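Local structure of membrane-fusion protein (Streptococcus pneumoniae, 5XU0) at residues G7-V17 against V169-K180. The protein probably serves as the membrane-fusion subunit of a MacAB-like efflux pump, assembling as a six-subunit channel outside the membrane transporter. The protein carries 2 engineered substitutions. Numbering follows the deposited sequence.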
loop_
_atom_site.group_PDB
_atom_site.type_symbol
_atom_site.label_atom_id
_atom_site.label_comp_id
_atom_site.label_asym_id
_atom_site.label_seq_id
_atom_site.Cartn_x
_atom_site.Cartn_y
_atom_site.Cartn_z
ATOM N N GLY B 7 -31.991 3.740 23.413
ATOM C CA GLY B 7 -31.399 4.323 22.225
ATOM C C GLY B 7 -30.572 5.529 22.604
ATOM O O GLY B 7 -30.641 6.034 23.729
ATOM N N THR B 8 -29.781 5.989 21.640
ATOM C CA THR B 8 -28.938 7.155 21.846
ATOM C C THR B 8 -29.309 8.252 20.859
ATOM O O THR B 8 -29.775 7.985 19.741
ATOM C CB THR B 8 -27.450 6.808 21.712
ATOM O OG1 THR B 8 -27.206 6.206 20.437
ATOM C CG2 THR B 8 -27.032 5.845 22.808
ATOM N N VAL B 9 -29.109 9.494 21.301
ATOM C CA VAL B 9 -29.352 10.666 20.468
ATOM C C VAL B 9 -28.203 10.783 19.476
ATOM O O VAL B 9 -27.063 11.060 19.856
ATOM C CB VAL B 9 -29.500 11.941 21.304
ATOM C CG1 VAL B 9 -29.975 13.095 20.427
ATOM C CG2 VAL B 9 -30.467 11.706 22.446
ATOM N N THR B 10 -28.499 10.550 18.205
ATOM C CA THR B 10 -27.524 10.688 17.143
ATOM C C THR B 10 -28.000 11.747 16.163
ATOM O O THR B 10 -29.187 12.082 16.096
ATOM C CB THR B 10 -27.301 9.362 16.406
ATOM O OG1 THR B 10 -28.243 9.253 15.332
ATOM C CG2 THR B 10 -27.488 8.189 17.351
ATOM N N ALA B 11 -27.059 12.277 15.401
ATOM C CA ALA B 11 -27.427 13.199 14.348
ATOM C C ALA B 11 -27.778 12.431 13.083
ATOM O O ALA B 11 -27.472 11.245 12.937
ATOM C CB ALA B 11 -26.303 14.186 14.074
ATOM N N LYS B 12 -28.441 13.129 12.165
ATOM C CA LYS B 12 -28.873 12.534 10.911
ATOM C C LYS B 12 -27.851 12.749 9.802
ATOM O O LYS B 12 -27.487 11.805 9.095
ATOM C CB LYS B 12 -30.227 13.117 10.502
ATOM C CG LYS B 12 -30.685 12.717 9.115
ATOM C CD LYS B 12 -32.120 13.146 8.880
ATOM C CE LYS B 12 -32.699 12.465 7.655
ATOM N NZ LYS B 12 -34.148 12.761 7.497
ATOM N N ASN B 13 -27.375 13.979 9.649
ATOM C CA ASN B 13 -26.512 14.359 8.543
ATOM C C ASN B 13 -25.136 14.738 9.071
ATOM O O ASN B 13 -25.024 15.484 10.049
ATOM C CB ASN B 13 -27.126 15.522 7.763
ATOM C CG ASN B 13 -28.528 15.217 7.285
ATOM O OD1 ASN B 13 -28.770 14.188 6.651
ATOM N ND2 ASN B 13 -29.467 16.107 7.592
ATOM N N GLU B 14 -24.099 14.221 8.420
ATOM C CA GLU B 14 -22.728 14.525 8.794
ATOM C C GLU B 14 -21.856 14.431 7.552
ATOM O O GLU B 14 -22.286 13.959 6.496
ATOM C CB GLU B 14 -22.223 13.580 9.888
ATOM C CG GLU B 14 -22.326 12.112 9.513
ATOM C CD GLU B 14 -21.455 11.225 10.374
ATOM O OE1 GLU B 14 -20.481 11.739 10.964
ATOM O OE2 GLU B 14 -21.738 10.010 10.455
ATOM N N GLN B 15 -20.615 14.887 7.695
ATOM C CA GLN B 15 -19.664 14.881 6.595
ATOM C C GLN B 15 -18.250 14.824 7.148
ATOM O O GLN B 15 -17.880 15.623 8.019
ATOM C CB GLN B 15 -19.832 16.116 5.704
ATOM C CG GLN B 15 -18.957 16.098 4.466
ATOM C CD GLN B 15 -18.986 17.407 3.710
ATOM O OE1 GLN B 15 -18.690 18.465 4.263
ATOM N NE2 GLN B 15 -19.336 17.342 2.432
ATOM N N TYR B 16 -17.481 13.860 6.650
ATOM C CA TYR B 16 -16.046 13.783 6.858
ATOM C C TYR B 16 -15.342 14.206 5.578
ATOM O O TYR B 16 -15.721 13.782 4.482
ATOM C CB TYR B 16 -15.601 12.364 7.222
ATOM C CG TYR B 16 -16.212 11.775 8.474
ATOM C CD1 TYR B 16 -15.583 11.909 9.704
ATOM C CD2 TYR B 16 -17.400 11.054 8.419
ATOM C CE1 TYR B 16 -16.128 11.361 10.849
ATOM C CE2 TYR B 16 -17.953 10.502 9.561
ATOM C CZ TYR B 16 -17.312 10.658 10.773
ATOM O OH TYR B 16 -17.857 10.111 11.913
ATOM N N VAL B 17 -14.320 15.042 5.712
ATOM C CA VAL B 17 -13.402 15.307 4.615
ATOM C C VAL B 17 -12.034 14.805 5.061
ATOM O O VAL B 17 -11.474 15.262 6.073
ATOM C CB VAL B 17 -13.389 16.783 4.172
ATOM C CG1 VAL B 17 -14.816 17.264 3.920
ATOM C CG2 VAL B 17 -12.665 17.702 5.134
ATOM N N VAL B 169 -11.446 17.275 8.373
ATOM C CA VAL B 169 -12.528 18.089 8.926
ATOM C C VAL B 169 -13.780 17.238 9.065
ATOM O O VAL B 169 -14.162 16.526 8.132
ATOM C CB VAL B 169 -12.803 19.348 8.076
ATOM C CG1 VAL B 169 -14.152 19.953 8.409
ATOM C CG2 VAL B 169 -11.726 20.371 8.306
ATOM N N HIS B 170 -14.420 17.319 10.231
ATOM C CA HIS B 170 -15.650 16.601 10.526
ATOM C C HIS B 170 -16.712 17.596 10.959
ATOM O O HIS B 170 -16.502 18.357 11.915
ATOM C CB HIS B 170 -15.430 15.552 11.618
ATOM C CG HIS B 170 -16.629 14.697 11.883
ATOM N ND1 HIS B 170 -16.756 13.927 13.019
ATOM C CD2 HIS B 170 -17.755 14.490 11.158
ATOM C CE1 HIS B 170 -17.908 13.282 12.983
ATOM N NE2 HIS B 170 -18.534 13.607 11.865
ATOM N N ILE B 171 -17.843 17.583 10.247
ATOM C CA ILE B 171 -18.954 18.497 10.480
ATOM C C ILE B 171 -20.225 17.667 10.577
ATOM O O ILE B 171 -20.334 16.598 9.969
ATOM C CB ILE B 171 -19.073 19.565 9.359
ATOM C CG1 ILE B 171 -19.650 18.973 8.071
ATOM C CG2 ILE B 171 -17.724 20.185 9.059
ATOM C CD1 ILE B 171 -21.166 18.930 8.059
ATOM N N VAL B 172 -21.194 18.158 11.346
ATOM C CA VAL B 172 -22.431 17.408 11.542
ATOM C C VAL B 172 -23.546 18.367 11.939
ATOM O O VAL B 172 -23.342 19.282 12.743
ATOM C CB VAL B 172 -22.244 16.284 12.586
ATOM C CG1 VAL B 172 -21.584 16.816 13.828
ATOM C CG2 VAL B 172 -23.556 15.664 12.929
ATOM N N SER B 173 -24.728 18.151 11.362
ATOM C CA SER B 173 -25.879 19.001 11.632
ATOM C C SER B 173 -26.429 18.731 13.025
ATOM O O SER B 173 -26.746 17.587 13.369
ATOM C CB SER B 173 -26.968 18.764 10.587
ATOM O OG SER B 173 -28.128 19.535 10.868
ATOM N N ASN B 174 -26.544 19.787 13.828
ATOM C CA ASN B 174 -27.209 19.702 15.119
ATOM C C ASN B 174 -28.701 19.986 15.016
ATOM O O ASN B 174 -29.374 20.110 16.046
ATOM C CB ASN B 174 -26.554 20.655 16.124
ATOM C CG ASN B 174 -26.733 20.196 17.562
ATOM O OD1 ASN B 174 -27.366 19.173 17.825
ATOM N ND2 ASN B 174 -26.172 20.952 18.501
ATOM N N GLU B 175 -29.225 20.113 13.802
ATOM C CA GLU B 175 -30.655 20.091 13.554
ATOM C C GLU B 175 -31.038 18.705 13.043
ATOM O O GLU B 175 -30.181 17.851 12.802
ATOM C CB GLU B 175 -31.055 21.187 12.562
ATOM C CG GLU B 175 -30.419 22.545 12.827
ATOM C CD GLU B 175 -29.237 22.832 11.914
ATOM O OE1 GLU B 175 -29.135 23.975 11.416
ATOM O OE2 GLU B 175 -28.408 21.922 11.696
ATOM N N ASN B 176 -32.340 18.488 12.871
ATOM C CA ASN B 176 -32.895 17.201 12.445
ATOM C C ASN B 176 -32.253 16.044 13.210
ATOM O O ASN B 176 -31.683 15.117 12.633
ATOM C CB ASN B 176 -32.740 16.996 10.939
ATOM C CG ASN B 176 -33.037 18.246 10.142
ATOM O OD1 ASN B 176 -33.660 19.185 10.640
ATOM N ND2 ASN B 176 -32.595 18.264 8.889
ATOM N N LEU B 177 -32.334 16.126 14.535
ATOM C CA LEU B 177 -31.763 15.080 15.368
ATOM C C LEU B 177 -32.629 13.826 15.321
ATOM O O LEU B 177 -33.821 13.869 15.010
ATOM C CB LEU B 177 -31.608 15.564 16.809
ATOM C CG LEU B 177 -30.179 15.916 17.224
ATOM C CD1 LEU B 177 -29.606 16.957 16.289
ATOM C CD2 LEU B 177 -30.138 16.412 18.660
ATOM N N GLN B 178 -32.002 12.688 15.620
ATOM C CA GLN B 178 -32.685 11.403 15.658
ATOM C C GLN B 178 -32.190 10.630 16.875
ATOM O O GLN B 178 -31.296 11.077 17.599
ATOM C CB GLN B 178 -32.455 10.610 14.360
ATOM C CG GLN B 178 -32.675 11.412 13.081
ATOM C CD GLN B 178 -32.650 10.555 11.828
ATOM O OE1 GLN B 178 -33.629 10.497 11.083
ATOM N NE2 GLN B 178 -31.523 9.898 11.581
ATOM N N VAL B 179 -32.787 9.465 17.114
ATOM C CA VAL B 179 -32.254 8.518 18.090
ATOM C C VAL B 179 -32.270 7.134 17.459
ATOM O O VAL B 179 -33.191 6.794 16.706
ATOM C CB VAL B 179 -33.040 8.524 19.424
ATOM C CG1 VAL B 179 -32.593 9.648 20.318
ATOM C CG2 VAL B 179 -34.492 8.683 19.182
ATOM N N LYS B 180 -31.241 6.339 17.755
ATOM C CA LYS B 180 -31.157 5.003 17.180
ATOM C C LYS B 180 -30.790 3.967 18.229
ATOM O O LYS B 180 -30.293 4.283 19.315
ATOM C CB LYS B 180 -30.153 4.921 16.022
ATOM C CG LYS B 180 -29.856 6.212 15.281
ATOM C CD LYS B 180 -28.866 5.915 14.169
ATOM C CE LYS B 180 -28.849 7.015 13.125
ATOM N NZ LYS B 180 -27.888 6.727 12.032
#
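The rings of Y16 and H170 lie face to face, with centroids 3.9 Å apart and planes 19° from parallel. CE1 of Y16 sits over the centre of the imidazole, while NE2 of H170 lies over the rim of the phenol ring. At the imidazole edge, in its plane, is the backbone O of Q15. Two antiparallel segments run here between the six-stranded barrel and a four-stranded sheet, consistent with the lipoyl-like (barrel-sandwich) domain of this family.

Strand 14-17 pairs with 169-172 in the four-stranded sheet, and strand 7-10 with 178-180 in the barrel. Between T10 and E14, and between V172 and Q178, the segments leave the strands as loops, and the register shifts by two.

H170 NE2 donates to E14 OE1 at 2.8 Å, tilted 20° from the ring plane. E14 reaches it because CG lies between its backbone N and carbonyl carbon (chi1 56°) and the chain then extends. The carboxylate and the stack together probably hold the imidazole in its rotation. Y219 of a second subunit meets the H170 ring edge to face. Y16 N bonds to N156 OD1 of a third subunit, so strand 14-17 also touches that copy.

On the face opposite Y16 and H170, Q15 and I171 lie side by side, with CB 3.7 Å from CG1. Between the strand pairs, S173 N donates to N13 O, and A11 CB packs on V172 CG2. In the barrel, V9 CG2 meets V179 CG1 at 3.6 Å. The aliphatic chain of K180 crosses T10 at about a right angle. At the barrel end, T8 N donates to K180 O at 2.9 Å.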